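Local coordinates for protein terminal oxygenase component of carbazole 1,9a-dioxygenase (Nocardioides aromaticivorans, PDB 3GCF) that probably catalyses the angular dioxygenation of carbazole at positions 1 and 9a, as the terminal oxygenase component, using a Rieske [2Fe-2S] cluster and a mononuclear iron(II) site, at residues A[55-60]-A[141-146]. Residues are numbered along the deposited sequence; the frame is centred on the assembly and turned at random.
Sequences LGEKVL and VFIGDE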
loop_
_atom_site.group_PDB
_atom_site.type_symbol
_atom_site.label_atom_id
_atom_site.label_comp_id
_atom_site.label_asym_id
_atom_site.label_seq_id
_atom_site.Cartn_x
_atom_site.Cartn_y
_atom_site.Cartn_z
ATOM N N LEU A 55 -16.177 6.934 12.976
ATOM C CA LEU A 55 -16.933 5.730 12.677
ATOM C C LEU A 55 -17.188 5.583 11.178
ATOM O O LEU A 55 -18.305 5.281 10.755
ATOM C CB LEU A 55 -18.260 5.741 13.448
ATOM C CG LEU A 55 -18.175 5.575 14.974
ATOM C CD1 LEU A 55 -17.677 6.853 15.631
ATOM C CD2 LEU A 55 -19.547 5.218 15.516
ATOM N N GLY A 56 -16.141 5.802 10.387
ATOM C CA GLY A 56 -16.238 5.682 8.941
ATOM C C GLY A 56 -16.786 6.901 8.211
ATOM O O GLY A 56 -16.715 6.971 6.987
ATOM N N GLU A 57 -17.332 7.865 8.948
ATOM C CA GLU A 57 -17.896 9.059 8.322
ATOM C C GLU A 57 -16.961 10.259 8.324
ATOM O O GLU A 57 -16.386 10.608 9.353
ATOM C CB GLU A 57 -19.203 9.460 9.017
ATOM C CG GLU A 57 -20.310 8.425 8.924
ATOM C CD GLU A 57 -21.613 8.929 9.513
ATOM O OE1 GLU A 57 -22.207 9.860 8.932
ATOM O OE2 GLU A 57 -22.044 8.401 10.558
ATOM N N LYS A 58 -16.809 10.890 7.164
ATOM C CA LYS A 58 -15.968 12.074 7.058
ATOM C C LYS A 58 -16.844 13.257 7.453
ATOM O O LYS A 58 -17.903 13.489 6.870
ATOM C CB LYS A 58 -15.440 12.236 5.628
ATOM C CG LYS A 58 -14.422 11.172 5.225
ATOM C CD LYS A 58 -13.961 11.338 3.784
ATOM C CE LYS A 58 -13.149 12.619 3.575
ATOM N NZ LYS A 58 -11.828 12.593 4.279
ATOM N N VAL A 59 -16.408 13.991 8.467
ATOM C CA VAL A 59 -17.165 15.123 8.962
ATOM C C VAL A 59 -16.343 16.396 8.879
ATOM O O VAL A 59 -15.133 16.375 9.091
ATOM C CB VAL A 59 -17.574 14.899 10.438
ATOM C CG1 VAL A 59 -18.437 16.056 10.923
ATOM C CG2 VAL A 59 -18.308 13.565 10.579
ATOM N N LEU A 60 -17.007 17.503 8.574
ATOM C CA LEU A 60 -16.338 18.790 8.490
ATOM C C LEU A 60 -16.837 19.662 9.635
ATOM O O LEU A 60 -18.045 19.863 9.792
ATOM C CB LEU A 60 -16.649 19.472 7.155
ATOM C CG LEU A 60 -15.990 20.834 6.926
ATOM C CD1 LEU A 60 -14.492 20.646 6.739
ATOM C CD2 LEU A 60 -16.597 21.507 5.695
ATOM N N VAL A 141 -19.856 15.017 18.932
ATOM C CA VAL A 141 -20.736 14.902 17.780
ATOM C C VAL A 141 -21.579 13.644 17.953
ATOM O O VAL A 141 -21.064 12.597 18.352
ATOM C CB VAL A 141 -19.923 14.771 16.470
ATOM C CG1 VAL A 141 -20.863 14.620 15.288
ATOM C CG2 VAL A 141 -19.025 15.984 16.286
ATOM N N PHE A 142 -22.872 13.736 17.660
ATOM C CA PHE A 142 -23.734 12.575 17.798
ATOM C C PHE A 142 -23.771 11.807 16.482
ATOM O O PHE A 142 -24.246 12.318 15.467
ATOM C CB PHE A 142 -25.148 12.998 18.199
ATOM C CG PHE A 142 -26.010 11.852 18.648
ATOM C CD1 PHE A 142 -25.879 11.329 19.933
ATOM C CD2 PHE A 142 -26.917 11.262 17.775
ATOM C CE1 PHE A 142 -26.635 10.232 20.343
ATOM C CE2 PHE A 142 -27.681 10.162 18.173
ATOM C CZ PHE A 142 -27.537 9.645 19.464
ATOM N N ILE A 143 -23.259 10.581 16.502
ATOM C CA ILE A 143 -23.224 9.736 15.313
ATOM C C ILE A 143 -24.328 8.683 15.407
ATOM O O ILE A 143 -24.432 7.977 16.409
ATOM C CB ILE A 143 -21.868 8.995 15.189
ATOM C CG1 ILE A 143 -20.705 9.986 15.316
ATOM C CG2 ILE A 143 -21.800 8.259 13.861
ATOM C CD1 ILE A 143 -20.631 11.010 14.206
ATOM N N GLY A 144 -25.143 8.574 14.364
ATOM C CA GLY A 144 -26.220 7.600 14.367
ATOM C C GLY A 144 -27.485 8.164 13.750
ATOM O O GLY A 144 -27.561 9.361 13.478
ATOM N N ASP A 145 -28.485 7.310 13.542
ATOM C CA ASP A 145 -29.745 7.738 12.943
ATOM C C ASP A 145 -30.783 8.217 13.948
ATOM O O ASP A 145 -31.692 8.960 13.590
ATOM C CB ASP A 145 -30.353 6.601 12.117
ATOM C CG ASP A 145 -29.440 6.140 10.996
ATOM O OD1 ASP A 145 -29.004 6.990 10.185
ATOM O OD2 ASP A 145 -29.163 4.920 10.921
ATOM N N GLU A 146 -30.658 7.795 15.202
ATOM C CA GLU A 146 -31.622 8.194 16.224
ATOM C C GLU A 146 -31.463 9.653 16.622
ATOM O O GLU A 146 -30.478 10.300 16.269
ATOM C CB GLU A 146 -31.466 7.340 17.485
ATOM C CG GLU A 146 -31.529 5.843 17.272
ATOM C CD GLU A 146 -31.423 5.084 18.581
ATOM O OE1 GLU A 146 -30.895 5.657 19.558
ATOM O OE2 GLU A 146 -31.856 3.912 18.633
HETATM O O HOH W 1 -24.483 9.160 11.684
#
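Leu55 and Ile143 mark the nearest approach of two backbones in the Rieske domain, their CA atoms 7.9 Å apart, too far for strand pairing. Strands 57-64 and 138-143 belong to the same antiparallel sheet but are separated in its order by strands 67-72 and 129-135. They run in roughly opposite senses and meet through side chains, illustrating how a curled sheet can bring non-adjacent strands face to face. Leu55 and Gly56, both with positive phi, form the two-residue type I' turn of the hairpin joining strands 49-54 and 57-64.

Ile143 carries its side of the contact through a single methyl. With chi1 at -51°, CG1 lies anti to the carbonyl carbon and CG2 anti to the backbone N, where it meets two different neighbours. One is Leu55, whose CD2 touches CG2 of Ile143 at 4.1 Å in an apolar contact. The other is Glu57: the two side chains lie alongside one another, pointing opposite ways, and the extended chain beyond CG (chi2 -175°) carries Glu57 OE2 to 3.3 Å from Ile143 CG2.

That carboxylate is held at both oxygens. OE1 is hydrogen-bonded to the Tyr130 hydroxyl, while OE2 forms a salt bridge with Arg381 NH1, a nitrogen that also bonds to Leu55 O and so ties the turn to the first residue of the strand. Such partners probably favour the charged form of Glu57. A water completes the link across the segments, donating to Glu57 OE2 at 2.8 Å and accepting from Gly144 N, also at 2.8 Å.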